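Local atomic coordinates of structural PPIase-like protein L605 (Mimivirus, PDB entry 2OSE), a protein that probably acts as a trimeric, cyclophilin-like structural protein of the virion and may bind cyclosporin A and isomerise peptidyl-prolyl bonds. Residues 31-36 against 127-132; 79-84 against 145-150; 7-12 against 47-52; 13-18 against 42-47. All coordinates share one frame; numbering follows the deposited sequence.

Interaction 1: residues 31-36 against 127-132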
loop_
_atom_site.group_PDB
_atom_site.type_symbol
_atom_site.label_atom_id
_atom_site.label_comp_id
_atom_site.label_asym_id
_atom_site.label_seq_id
_atom_site.Cartn_x
_atom_site.Cartn_y
_atom_site.Cartn_z
ATOM N N LEU A 31 -24.053 -12.487 -0.345
ATOM C CA LEU A 31 -24.098 -12.587 -1.807
ATOM C C LEU A 31 -24.491 -13.994 -2.200
ATOM O O LEU A 31 -24.053 -14.942 -1.576
ATOM C CB LEU A 31 -22.727 -12.246 -2.407
ATOM C CG LEU A 31 -22.127 -10.875 -2.071
ATOM C CD1 LEU A 31 -20.731 -10.787 -2.776
ATOM C CD2 LEU A 31 -23.029 -9.712 -2.486
ATOM N N GLN A 32 -25.354 -14.116 -3.199
ATOM C CA GLN A 32 -25.776 -15.387 -3.758
ATOM C C GLN A 32 -25.372 -15.325 -5.203
ATOM O O GLN A 32 -25.723 -14.388 -5.906
ATOM C CB GLN A 32 -27.293 -15.493 -3.670
ATOM C CG GLN A 32 -27.849 -15.635 -2.209
ATOM C CD GLN A 32 -29.347 -15.691 -2.241
ATOM O OE1 GLN A 32 -29.981 -14.701 -2.576
ATOM N NE2 GLN A 32 -29.927 -16.847 -1.930
ATOM N N ILE A 33 -24.607 -16.314 -5.641
ATOM C CA ILE A 33 -23.946 -16.230 -6.940
ATOM C C ILE A 33 -24.256 -17.480 -7.750
ATOM O O ILE A 33 -24.113 -18.596 -7.248
ATOM C CB ILE A 33 -22.399 -16.107 -6.748
ATOM C CG1 ILE A 33 -22.025 -14.780 -6.066
ATOM C CG2 ILE A 33 -21.638 -16.201 -8.108
ATOM C CD1 ILE A 33 -20.630 -14.795 -5.445
ATOM N N LYS A 34 -24.704 -17.282 -8.987
ATOM C CA LYS A 34 -24.875 -18.381 -9.923
ATOM C C LYS A 34 -23.687 -18.436 -10.898
ATOM O O LYS A 34 -23.385 -17.447 -11.534
ATOM C CB LYS A 34 -26.153 -18.149 -10.739
ATOM C CG LYS A 34 -26.474 -19.302 -11.696
ATOM C CD LYS A 34 -27.844 -19.050 -12.399
ATOM C CE LYS A 34 -27.784 -18.413 -13.749
ATOM N NZ LYS A 34 -28.946 -18.867 -14.625
ATOM N N LEU A 35 -23.059 -19.601 -11.019
ATOM C CA LEU A 35 -21.880 -19.759 -11.855
ATOM C C LEU A 35 -22.234 -20.388 -13.200
ATOM O O LEU A 35 -23.280 -21.055 -13.348
ATOM C CB LEU A 35 -20.800 -20.582 -11.133
ATOM C CG LEU A 35 -20.305 -19.758 -9.927
ATOM C CD1 LEU A 35 -20.779 -20.430 -8.635
ATOM C CD2 LEU A 35 -18.852 -19.613 -9.920
ATOM N N PHE A 36 -21.372 -20.149 -14.182
ATOM C CA PHE A 36 -21.609 -20.619 -15.549
ATOM C C PHE A 36 -20.467 -21.588 -15.824
ATOM O O PHE A 36 -19.414 -21.177 -16.276
ATOM C CB PHE A 36 -21.598 -19.478 -16.578
ATOM C CG PHE A 36 -22.347 -18.203 -16.157
ATOM C CD1 PHE A 36 -23.646 -18.247 -15.635
ATOM C CD2 PHE A 36 -21.754 -16.963 -16.330
ATOM C CE1 PHE A 36 -24.309 -17.078 -15.279
ATOM C CE2 PHE A 36 -22.401 -15.798 -15.996
ATOM C CZ PHE A 36 -23.680 -15.846 -15.455
ATOM N N GLY A 127 -22.438 -6.704 -10.609
ATOM C CA GLY A 127 -22.617 -8.008 -9.983
ATOM C C GLY A 127 -22.188 -9.193 -10.812
ATOM O O GLY A 127 -22.701 -10.288 -10.618
ATOM N N LEU A 128 -21.232 -9.003 -11.722
ATOM C CA LEU A 128 -20.606 -10.134 -12.408
ATOM C C LEU A 128 -19.410 -10.602 -11.654
ATOM O O LEU A 128 -18.620 -9.761 -11.180
ATOM C CB LEU A 128 -20.196 -9.737 -13.830
ATOM C CG LEU A 128 -21.334 -9.369 -14.774
ATOM C CD1 LEU A 128 -20.737 -9.064 -16.128
ATOM C CD2 LEU A 128 -22.318 -10.542 -14.919
ATOM N N LEU A 129 -19.285 -11.929 -11.517
ATOM C CA LEU A 129 -18.145 -12.596 -10.903
ATOM C C LEU A 129 -17.143 -13.016 -11.987
ATOM O O LEU A 129 -17.551 -13.588 -13.006
ATOM C CB LEU A 129 -18.586 -13.894 -10.186
ATOM C CG LEU A 129 -17.465 -14.798 -9.635
ATOM C CD1 LEU A 129 -16.815 -14.135 -8.417
ATOM C CD2 LEU A 129 -17.986 -16.201 -9.301
ATOM N N SER A 130 -15.853 -12.796 -11.733
ATOM C CA SER A 130 -14.826 -13.137 -12.724
ATOM C C SER A 130 -13.564 -13.620 -12.036
ATOM O O SER A 130 -13.411 -13.436 -10.819
ATOM C CB SER A 130 -14.593 -11.965 -13.690
ATOM O OG SER A 130 -14.138 -10.774 -13.030
ATOM N N LEU A 131 -12.693 -14.305 -12.775
ATOM C CA LEU A 131 -11.428 -14.761 -12.191
ATOM C C LEU A 131 -10.292 -13.849 -12.676
ATOM O O LEU A 131 -10.249 -13.469 -13.823
ATOM C CB LEU A 131 -11.127 -16.233 -12.521
ATOM C CG LEU A 131 -12.128 -17.242 -11.968
ATOM C CD1 LEU A 131 -11.787 -18.678 -12.440
ATOM C CD2 LEU A 131 -12.252 -17.173 -10.422
ATOM N N VAL A 132 -9.392 -13.498 -11.767
ATOM C CA VAL A 132 -8.335 -12.542 -12.090
ATOM C C VAL A 132 -7.095 -13.317 -12.596
ATOM O O VAL A 132 -6.593 -14.210 -11.899
ATOM C CB VAL A 132 -8.015 -11.658 -10.860
ATOM C CG1 VAL A 132 -6.854 -10.664 -11.157
ATOM C CG2 VAL A 132 -9.292 -10.896 -10.399
#
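Leu129 meets Ile33 and Leu35 through a single methyl, CD2. Every touch between the two segments is apolar: Ile33 CG2 lies 3.8 Å from Leu129 CD2, and Leu35 CD2 approaches that same Leu129 CD2 to 3.6 Å. The side chain of Ile33 crosses that of Leu129 at about a right angle, while Leu35 comes in obliquely. Leu129 brings CD2 to both because its CG is anti to the backbone N (chi1 173°), and Ile33 offers the branch methyl CG2 rather than its longer arm.

Hydrogen bonding contributes nothing directly. Strands 26-35 and 128-135 are not partners in the sheet; strand 168-175 pairs with both, and the curl of the antiparallel sheet turns the two inward across the barrel interior expected of a cyclophilin. Phe47 of helix 41-52 packs on both Leu35 and Leu129, and Val17 on Ile33 and Leu35, which adds to the cluster.

Branched aliphatic residues suit this place, since their methyls pack without needing any polar partner. Between the two segments only apolar packing acts, as part of the hydrophobic core; the bonds that help set their relative position run through strand 168-175.

Interaction 2: residues 79-84 against 145-150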
loop_
_atom_site.group_PDB
_atom_site.type_symbol
_atom_site.label_atom_id
_atom_site.label_comp_id
_atom_site.label_asym_id
_atom_site.label_seq_id
_atom_site.Cartn_x
_atom_site.Cartn_y
_atom_site.Cartn_z
ATOM N N CYS A 79 -11.180 -14.849 4.051
ATOM C CA CYS A 79 -10.489 -14.016 3.055
ATOM C C CYS A 79 -10.911 -12.561 3.113
ATOM O O CYS A 79 -12.113 -12.252 3.241
ATOM C CB CYS A 79 -10.759 -14.522 1.646
ATOM S SG CYS A 79 -9.904 -16.010 1.279
ATOM N N LYS A 80 -9.928 -11.671 3.001
ATOM C CA LYS A 80 -10.189 -10.234 2.933
ATOM C C LYS A 80 -10.420 -9.810 1.488
ATOM O O LYS A 80 -9.918 -10.444 0.554
ATOM C CB LYS A 80 -9.018 -9.426 3.514
ATOM C CG LYS A 80 -8.628 -9.837 4.951
ATOM C CD LYS A 80 -7.557 -8.899 5.535
ATOM C CE LYS A 80 -7.198 -9.322 6.984
ATOM N NZ LYS A 80 -5.962 -8.569 7.427
ATOM N N PHE A 81 -11.188 -8.740 1.306
ATOM C CA PHE A 81 -11.281 -8.106 0.006
ATOM C C PHE A 81 -10.095 -7.170 -0.068
ATOM O O PHE A 81 -10.064 -6.158 0.635
ATOM C CB PHE A 81 -12.640 -7.414 -0.187
ATOM C CG PHE A 81 -13.757 -8.399 -0.416
ATOM C CD1 PHE A 81 -14.026 -8.877 -1.711
ATOM C CD2 PHE A 81 -14.464 -8.917 0.649
ATOM C CE1 PHE A 81 -15.025 -9.846 -1.923
ATOM C CE2 PHE A 81 -15.477 -9.869 0.452
ATOM C CZ PHE A 81 -15.755 -10.328 -0.840
ATOM N N HIS A 82 -9.119 -7.539 -0.895
ATOM C CA HIS A 82 -7.764 -6.937 -0.846
ATOM C C HIS A 82 -7.525 -5.786 -1.813
ATOM O O HIS A 82 -6.595 -4.978 -1.618
ATOM C CB HIS A 82 -6.661 -8.013 -0.947
ATOM C CG HIS A 82 -6.673 -8.829 -2.214
ATOM N ND1 HIS A 82 -6.406 -8.293 -3.456
ATOM C CD2 HIS A 82 -6.837 -10.159 -2.414
ATOM C CE1 HIS A 82 -6.422 -9.247 -4.365
ATOM N NE2 HIS A 82 -6.687 -10.391 -3.761
ATOM N N ASN A 83 -8.352 -5.702 -2.854
ATOM C CA ASN A 83 -8.281 -4.633 -3.828
ATOM C C ASN A 83 -9.731 -4.252 -4.011
ATOM O O ASN A 83 -10.578 -5.144 -4.293
ATOM C CB ASN A 83 -7.727 -5.121 -5.189
ATOM C CG ASN A 83 -6.199 -5.149 -5.261
ATOM O OD1 ASN A 83 -5.603 -4.368 -5.999
ATOM N ND2 ASN A 83 -5.565 -6.055 -4.516
ATOM N N VAL A 84 -10.030 -2.967 -3.806
ATOM C CA VAL A 84 -11.394 -2.442 -3.862
ATOM C C VAL A 84 -11.328 -1.102 -4.550
ATOM O O VAL A 84 -10.371 -0.318 -4.332
ATOM C CB VAL A 84 -12.104 -2.346 -2.481
ATOM C CG1 VAL A 84 -12.172 -3.720 -1.785
ATOM C CG2 VAL A 84 -11.455 -1.272 -1.560
ATOM N N SER A 145 -7.535 -18.926 -7.185
ATOM C CA SER A 145 -8.658 -18.560 -6.317
ATOM C C SER A 145 -9.064 -17.070 -6.334
ATOM O O SER A 145 -10.116 -16.715 -5.774
ATOM C CB SER A 145 -8.300 -18.964 -4.889
ATOM O OG SER A 145 -7.083 -18.335 -4.484
ATOM N N THR A 146 -8.216 -16.216 -6.921
ATOM C CA THR A 146 -8.434 -14.768 -7.019
ATOM C C THR A 146 -9.612 -14.387 -7.923
ATOM O O THR A 146 -9.648 -14.725 -9.100
ATOM C CB THR A 146 -7.167 -14.014 -7.543
ATOM O OG1 THR A 146 -6.013 -14.471 -6.812
ATOM C CG2 THR A 146 -7.332 -12.476 -7.348
ATOM N N PHE A 147 -10.575 -13.668 -7.355
ATOM C CA PHE A 147 -11.807 -13.413 -8.073
ATOM C C PHE A 147 -12.249 -11.964 -7.877
ATOM O O PHE A 147 -11.917 -11.337 -6.886
ATOM C CB PHE A 147 -12.901 -14.422 -7.629
ATOM C CG PHE A 147 -13.475 -14.145 -6.249
ATOM C CD1 PHE A 147 -14.472 -13.184 -6.080
ATOM C CD2 PHE A 147 -13.024 -14.838 -5.140
ATOM C CE1 PHE A 147 -15.008 -12.937 -4.842
ATOM C CE2 PHE A 147 -13.556 -14.600 -3.871
ATOM C CZ PHE A 147 -14.543 -13.654 -3.734
ATOM N N MET A 148 -13.022 -11.458 -8.824
ATOM C CA MET A 148 -13.480 -10.098 -8.828
ATOM C C MET A 148 -15.007 -10.078 -8.950
ATOM O O MET A 148 -15.573 -10.882 -9.675
ATOM C CB MET A 148 -12.892 -9.420 -10.062
ATOM C CG MET A 148 -13.255 -7.947 -10.216
ATOM S SD MET A 148 -12.675 -7.211 -11.751
ATOM C CE MET A 148 -10.905 -7.040 -11.342
ATOM N N ILE A 149 -15.646 -9.119 -8.270
ATOM C CA ILE A 149 -17.076 -8.816 -8.489
ATOM C C ILE A 149 -17.221 -7.354 -8.836
ATOM O O ILE A 149 -16.675 -6.462 -8.132
ATOM C CB ILE A 149 -17.947 -9.190 -7.221
ATOM C CG1 ILE A 149 -17.781 -10.676 -6.873
ATOM C CG2 ILE A 149 -19.420 -8.820 -7.431
ATOM C CD1 ILE A 149 -18.526 -11.100 -5.625
ATOM N N THR A 150 -17.972 -7.075 -9.900
ATOM C CA THR A 150 -18.190 -5.690 -10.320
ATOM C C THR A 150 -19.241 -5.004 -9.449
ATOM O O THR A 150 -20.294 -5.611 -9.115
ATOM C CB THR A 150 -18.628 -5.564 -11.814
ATOM O OG1 THR A 150 -19.693 -6.500 -12.083
ATOM C CG2 THR A 150 -17.463 -5.853 -12.762
#
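The stretch where the chain enters strand 83-85 carries a Phe-His-Asn-Val sequence that probably corresponds to the Phe-His-Arg motif of cyclophilins, whose arginine lines the active-site groove; here Phe81 and His82 meet strand 147-150 and the residues just before it. Phe81 CE1 stands 4.2 Å from Phe147 CZ, the two rings meeting obliquely inside the apolar core. Next along the chain, the His82 ring presents an edge to Thr146: His82 NE2 lies 4.2 Å from Thr146 CG2, close to the ring plane, and the two side chains cross at about a right angle. Thr146 places CG2 anti to its backbone N, toward the His82 ring edge, while its OG1 is bonded to Asp144.

In the antiparallel barrel of the family, strand 147-150 lies beside strands 89-92 and 128-135. Asn83, at the place probably held by the family arginine, bonds from ND2 to His82 ND1, within 7° of the ring plane. This may limit rotation of the imidazole, though at 2.6 Å the modelled distance from Asn83 ND2 to His82 ND1 is short and the detail doubtful. His82 NE2 is buried with no polar partner in the model. Phe147, an aromatic suited to a deep site, packs edge-to-face on Tyr76 and Phe47. Gly192 of the second subunit packs on His82 and Asn83, and Arg193 of that subunit on Thr146.

Interaction 3: residues 7-12 against 47-52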
loop_
_atom_site.group_PDB
_atom_site.type_symbol
_atom_site.label_atom_id
_atom_site.label_comp_id
_atom_site.label_asym_id
_atom_site.label_seq_id
_atom_site.Cartn_x
_atom_site.Cartn_y
_atom_site.Cartn_z
ATOM N N ASP A 7 -9.215 -34.715 -14.498
ATOM C CA ASP A 7 -10.458 -35.381 -14.113
ATOM C C ASP A 7 -11.326 -34.495 -13.190
ATOM O O ASP A 7 -11.441 -34.738 -11.984
ATOM C CB ASP A 7 -10.127 -36.734 -13.455
ATOM C CG ASP A 7 -11.354 -37.653 -13.321
ATOM O OD1 ASP A 7 -12.261 -37.603 -14.197
ATOM O OD2 ASP A 7 -11.392 -38.435 -12.335
ATOM N N LEU A 8 -11.931 -33.468 -13.776
ATOM C CA LEU A 8 -12.607 -32.410 -13.018
ATOM C C LEU A 8 -13.871 -32.886 -12.319
ATOM O O LEU A 8 -14.661 -33.631 -12.921
ATOM C CB LEU A 8 -13.007 -31.274 -13.960
ATOM C CG LEU A 8 -11.974 -30.295 -14.501
ATOM C CD1 LEU A 8 -12.727 -29.272 -15.318
ATOM C CD2 LEU A 8 -11.213 -29.647 -13.352
ATOM N N PRO A 9 -14.112 -32.405 -11.078
ATOM C CA PRO A 9 -15.405 -32.747 -10.473
ATOM C C PRO A 9 -16.493 -32.061 -11.280
ATOM O O PRO A 9 -16.200 -31.233 -12.154
ATOM C CB PRO A 9 -15.310 -32.180 -9.048
ATOM C CG PRO A 9 -14.289 -31.085 -9.147
ATOM C CD PRO A 9 -13.304 -31.531 -10.206
ATOM N N ASN A 10 -17.740 -32.442 -11.061
ATOM C CA ASN A 10 -18.804 -31.731 -11.754
ATOM C C ASN A 10 -19.862 -31.317 -10.764
ATOM O O ASN A 10 -20.525 -32.167 -10.162
ATOM C CB ASN A 10 -19.371 -32.543 -12.917
ATOM C CG ASN A 10 -20.163 -31.693 -13.875
ATOM O OD1 ASN A 10 -20.993 -30.879 -13.460
ATOM N ND2 ASN A 10 -19.920 -31.873 -15.172
ATOM N N SER A 11 -19.985 -30.003 -10.574
ATOM C CA SER A 11 -20.796 -29.467 -9.490
ATOM C C SER A 11 -22.178 -29.051 -9.981
ATOM O O SER A 11 -23.009 -28.571 -9.196
ATOM C CB SER A 11 -20.067 -28.308 -8.795
ATOM O OG SER A 11 -19.037 -28.791 -7.939
ATOM N N GLY A 12 -22.396 -29.254 -11.278
ATOM C CA GLY A 12 -23.610 -28.905 -11.970
ATOM C C GLY A 12 -23.282 -27.918 -13.072
ATOM O O GLY A 12 -22.200 -27.347 -13.087
ATOM N N PHE A 47 -13.521 -22.408 -7.894
ATOM C CA PHE A 47 -14.331 -21.454 -7.127
ATOM C C PHE A 47 -15.344 -22.176 -6.244
ATOM O O PHE A 47 -15.385 -21.953 -5.032
ATOM C CB PHE A 47 -15.037 -20.447 -8.039
ATOM C CG PHE A 47 -15.712 -19.321 -7.279
ATOM C CD1 PHE A 47 -15.016 -18.143 -6.987
ATOM C CD2 PHE A 47 -17.045 -19.442 -6.848
ATOM C CE1 PHE A 47 -15.618 -17.104 -6.264
ATOM C CE2 PHE A 47 -17.665 -18.402 -6.120
ATOM C CZ PHE A 47 -16.957 -17.230 -5.842
ATOM N N VAL A 48 -16.157 -23.049 -6.843
ATOM C CA VAL A 48 -17.153 -23.796 -6.062
ATOM C C VAL A 48 -16.549 -24.660 -4.940
ATOM O O VAL A 48 -17.081 -24.686 -3.826
ATOM C CB VAL A 48 -18.120 -24.640 -6.975
ATOM C CG1 VAL A 48 -19.108 -25.414 -6.142
ATOM C CG2 VAL A 48 -18.879 -23.771 -7.935
ATOM N N GLN A 49 -15.439 -25.368 -5.199
ATOM C CA GLN A 49 -14.898 -26.220 -4.129
ATOM C C GLN A 49 -14.267 -25.432 -3.010
ATOM O O GLN A 49 -14.199 -25.898 -1.880
ATOM C CB GLN A 49 -13.915 -27.271 -4.663
ATOM C CG GLN A 49 -14.504 -28.180 -5.716
ATOM C CD GLN A 49 -15.812 -28.842 -5.294
ATOM O OE1 GLN A 49 -16.027 -29.158 -4.119
ATOM N NE2 GLN A 49 -16.684 -29.074 -6.266
ATOM N N LEU A 50 -13.796 -24.226 -3.318
ATOM C CA LEU A 50 -13.247 -23.356 -2.266
ATOM C C LEU A 50 -14.364 -22.765 -1.424
ATOM O O LEU A 50 -14.186 -22.422 -0.265
ATOM C CB LEU A 50 -12.429 -22.239 -2.887
ATOM C CG LEU A 50 -11.030 -22.688 -3.354
ATOM C CD1 LEU A 50 -10.328 -21.492 -3.947
ATOM C CD2 LEU A 50 -10.243 -23.222 -2.170
ATOM N N THR A 51 -15.518 -22.625 -2.047
ATOM C CA THR A 51 -16.691 -22.169 -1.365
ATOM C C THR A 51 -17.169 -23.252 -0.397
ATOM O O THR A 51 -17.518 -22.966 0.743
ATOM C CB THR A 51 -17.704 -21.827 -2.444
ATOM O OG1 THR A 51 -17.596 -20.434 -2.739
ATOM C CG2 THR A 51 -19.050 -22.213 -2.052
ATOM N N ASN A 52 -17.118 -24.508 -0.831
ATOM C CA ASN A 52 -17.391 -25.633 0.070
ATOM C C ASN A 52 -16.410 -25.851 1.218
ATOM O O ASN A 52 -16.820 -26.324 2.286
ATOM C CB ASN A 52 -17.618 -26.930 -0.698
ATOM C CG ASN A 52 -19.057 -27.373 -0.609
ATOM O OD1 ASN A 52 -19.960 -26.654 -1.038
ATOM N ND2 ASN A 52 -19.291 -28.521 0.021
#
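Ser11 OG and Gln49 NE2 stand just 2.9 Å apart, yet the angle is too poor for a hydrogen bond. Both groups are turned to a third residue instead: Glu45, one helical turn before Gln49, whose OE1 is hydrogen-bonded to Ser11 OG and takes a weak bond from Gln49 NE2. The glutamine chain is bent at chi2 (-52°), which folds its amide back over the helix surface toward that carboxylate. A small hydroxyl-bearing residue suits position 11, where the space beside the helix is shared with Gln49.

Around this polar point the rest is van der Waals packing. Val48 CG1 lies 3.8 Å from Ser11 OG and 4.0 Å from Ser11 CB, and Pro9 CG lies 4.3 Å from Gln49 NE2. Before strand 16-23 the N-terminal arm thus passes beside helix 41-52, touching it at Pro9 and Ser11. An Asx turn bends the arm here: Asn10 OD1 accepts from Gly12 N at 3.1 Å in the carbonyl plane, and glycine, having no side chain, fits the unusual backbone there (phi 120°, psi 167°).

Arg37 adds a second partner to Glu45, its NE forming a salt bridge with Glu45 OE2, and its NH2 bonds to Pro9 O. The arm is therefore tied to the helix mainly through the carboxylate of Glu45, which its neighbours would be expected to keep ionised.

Interaction 4: residues 13-18 against 42-47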
loop_
_atom_site.group_PDB
_atom_site.type_symbol
_atom_site.label_atom_id
_atom_site.label_comp_id
_atom_site.label_asym_id
_atom_site.label_seq_id
_atom_site.Cartn_x
_atom_site.Cartn_y
_atom_site.Cartn_z
ATOM N N LYS A 13 -24.239 -27.712 -13.969
ATOM C CA LYS A 13 -24.147 -26.749 -15.042
ATOM C C LYS A 13 -24.110 -25.297 -14.531
ATOM O O LYS A 13 -23.373 -24.463 -15.059
ATOM C CB LYS A 13 -25.334 -26.946 -15.991
ATOM C CG LYS A 13 -25.428 -25.933 -17.140
ATOM C CD LYS A 13 -26.742 -26.072 -17.940
ATOM C CE LYS A 13 -26.549 -25.619 -19.397
ATOM N NZ LYS A 13 -27.777 -24.964 -19.986
ATOM N N ASN A 14 -24.951 -25.004 -13.540
ATOM C CA ASN A 14 -25.027 -23.683 -12.946
ATOM C C ASN A 14 -25.027 -23.819 -11.436
ATOM O O ASN A 14 -26.074 -23.675 -10.802
ATOM C CB ASN A 14 -26.257 -22.930 -13.419
ATOM C CG ASN A 14 -26.201 -22.592 -14.898
ATOM O OD1 ASN A 14 -26.920 -23.189 -15.697
ATOM N ND2 ASN A 14 -25.360 -21.637 -15.270
ATOM N N PRO A 15 -23.853 -24.119 -10.850
ATOM C CA PRO A 15 -23.816 -24.239 -9.405
ATOM C C PRO A 15 -24.219 -22.901 -8.805
ATOM O O PRO A 15 -23.977 -21.877 -9.407
ATOM C CB PRO A 15 -22.336 -24.505 -9.096
ATOM C CG PRO A 15 -21.750 -24.966 -10.380
ATOM C CD PRO A 15 -22.524 -24.306 -11.464
ATOM N N ARG A 16 -24.846 -22.919 -7.641
ATOM C CA ARG A 16 -25.165 -21.682 -6.939
ATOM C C ARG A 16 -24.492 -21.725 -5.613
ATOM O O ARG A 16 -24.483 -22.770 -4.972
ATOM C CB ARG A 16 -26.670 -21.523 -6.762
ATOM C CG ARG A 16 -27.391 -21.218 -8.066
ATOM C CD ARG A 16 -28.893 -21.137 -7.862
ATOM N NE ARG A 16 -29.537 -21.160 -9.156
ATOM C CZ ARG A 16 -30.050 -20.116 -9.772
ATOM N NH1 ARG A 16 -30.107 -18.955 -9.171
ATOM N NH2 ARG A 16 -30.559 -20.260 -11.001
ATOM N N VAL A 17 -23.932 -20.598 -5.189
ATOM C CA VAL A 17 -23.183 -20.532 -3.929
ATOM C C VAL A 17 -23.539 -19.256 -3.198
ATOM O O VAL A 17 -24.096 -18.330 -3.798
ATOM C CB VAL A 17 -21.660 -20.565 -4.147
ATOM C CG1 VAL A 17 -21.208 -21.868 -4.861
ATOM C CG2 VAL A 17 -21.213 -19.302 -4.918
ATOM N N TYR A 18 -23.202 -19.204 -1.912
ATOM C CA TYR A 18 -23.394 -18.007 -1.092
ATOM C C TYR A 18 -22.115 -17.612 -0.348
ATOM O O TYR A 18 -21.246 -18.455 -0.071
ATOM C CB TYR A 18 -24.546 -18.216 -0.088
ATOM C CG TYR A 18 -24.362 -19.461 0.780
ATOM C CD1 TYR A 18 -23.689 -19.385 1.995
ATOM C CD2 TYR A 18 -24.833 -20.723 0.357
ATOM C CE1 TYR A 18 -23.490 -20.545 2.800
ATOM C CE2 TYR A 18 -24.618 -21.880 1.145
ATOM C CZ TYR A 18 -23.945 -21.770 2.360
ATOM O OH TYR A 18 -23.735 -22.907 3.143
ATOM N N ALA A 42 -12.629 -25.540 -15.272
ATOM C CA ALA A 42 -11.678 -25.717 -14.169
ATOM C C ALA A 42 -11.693 -24.532 -13.180
ATOM O O ALA A 42 -11.467 -24.714 -12.005
ATOM C CB ALA A 42 -10.223 -25.913 -14.726
ATOM N N GLY A 43 -11.928 -23.333 -13.688
ATOM C CA GLY A 43 -11.953 -22.130 -12.836
ATOM C C GLY A 43 -13.219 -22.045 -11.996
ATOM O O GLY A 43 -13.171 -21.627 -10.846
ATOM N N VAL A 44 -14.339 -22.438 -12.588
ATOM C CA VAL A 44 -15.635 -22.606 -11.882
ATOM C C VAL A 44 -15.567 -23.677 -10.788
ATOM O O VAL A 44 -15.997 -23.441 -9.641
ATOM C CB VAL A 44 -16.775 -22.874 -12.891
ATOM C CG1 VAL A 44 -18.084 -23.327 -12.167
ATOM C CG2 VAL A 44 -17.013 -21.624 -13.686
ATOM N N GLU A 45 -15.023 -24.851 -11.119
ATOM C CA GLU A 45 -14.897 -25.899 -10.104
ATOM C C GLU A 45 -13.994 -25.507 -8.942
ATOM O O GLU A 45 -14.311 -25.787 -7.790
ATOM C CB GLU A 45 -14.501 -27.278 -10.715
ATOM C CG GLU A 45 -15.577 -27.882 -11.617
ATOM C CD GLU A 45 -16.925 -28.201 -10.916
ATOM O OE1 GLU A 45 -16.974 -28.467 -9.693
ATOM O OE2 GLU A 45 -17.952 -28.192 -11.628
ATOM N N ASN A 46 -12.890 -24.816 -9.234
ATOM C CA ASN A 46 -12.038 -24.336 -8.160
ATOM C C ASN A 46 -12.804 -23.344 -7.278
ATOM O O ASN A 46 -12.759 -23.443 -6.073
ATOM C CB ASN A 46 -10.775 -23.671 -8.733
ATOM C CG ASN A 46 -9.800 -23.214 -7.651
ATOM O OD1 ASN A 46 -9.427 -23.991 -6.755
ATOM N ND2 ASN A 46 -9.363 -21.945 -7.741
ATOM N N PHE A 47 -13.521 -22.408 -7.894
ATOM C CA PHE A 47 -14.331 -21.454 -7.127
ATOM C C PHE A 47 -15.344 -22.176 -6.244
ATOM O O PHE A 47 -15.385 -21.953 -5.032
ATOM C CB PHE A 47 -15.037 -20.447 -8.039
ATOM C CG PHE A 47 -15.712 -19.321 -7.279
ATOM C CD1 PHE A 47 -15.016 -18.143 -6.987
ATOM C CD2 PHE A 47 -17.045 -19.442 -6.848
ATOM C CE1 PHE A 47 -15.618 -17.104 -6.264
ATOM C CE2 PHE A 47 -17.665 -18.402 -6.120
ATOM C CZ PHE A 47 -16.957 -17.230 -5.842
#
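Val17 and Phe47 form the tighter half of this contact. Val17 CG2 reaches Phe47 CE2 at 3.9 Å and arrives at the edge of the ring, in its plane, so that the methyl abuts the rim. The ring extends this far because Phe47 CG is anti to the backbone N (chi1 -171°), which sends the phenyl group from the helix toward the sheet. A valine fits beside it: beta-branched, it sits readily in a strand and gives a compact methyl. The one that touches, CG2, lies between the backbone N and the carbonyl carbon of its own residue.

Strand 16-23 belongs to the antiparallel barrel, and helix 41-52 lies across one of its open ends, as in other cyclophilins. One turn further along this helix Thr51 also packs on Val17, which is itself backbone-bonded to Ile33 of the adjacent strand.

Toward the start of the strand the packing is looser. Pro15 CG and Val44 CG1 are 4.4 Å apart, a bare brush between a rigid ring and a branched side chain, and no hydrogen bond joins the two segments. Proline suits the approach to a strand, its ring fixing phi near -61°. Lys13 and Arg16 lie on the solvent side: the lysine points away from the helix, and exposed Arg16 makes a cation-pi contact with Tyr174. Between them Asn14 bonds through ND2 to Leu35 O, tying the loop to the neighbouring strand.

In the fold
Interactions 3 and 4 lie side by side, centres about 6 Å apart, both on helix 41-52; along the chain 13-18 with 42-47 is nested within the loop closed by 7-12 with 47-52. Interaction 1 lies about 9 Å from interaction 4, centre to centre, and strands 16-23 and 26-35, one from each, are neighbours in the sheet. Interaction 2 comes after 3 and 4 in the chain, but its segments alternate with those of interaction 1; their centres are about 11 Å apart, joined through the paired strands 128-135 and 147-150. Together the contacts run from the N-terminal arm, over the helix covering the barrel end, through the core to residues touched by a second subunit.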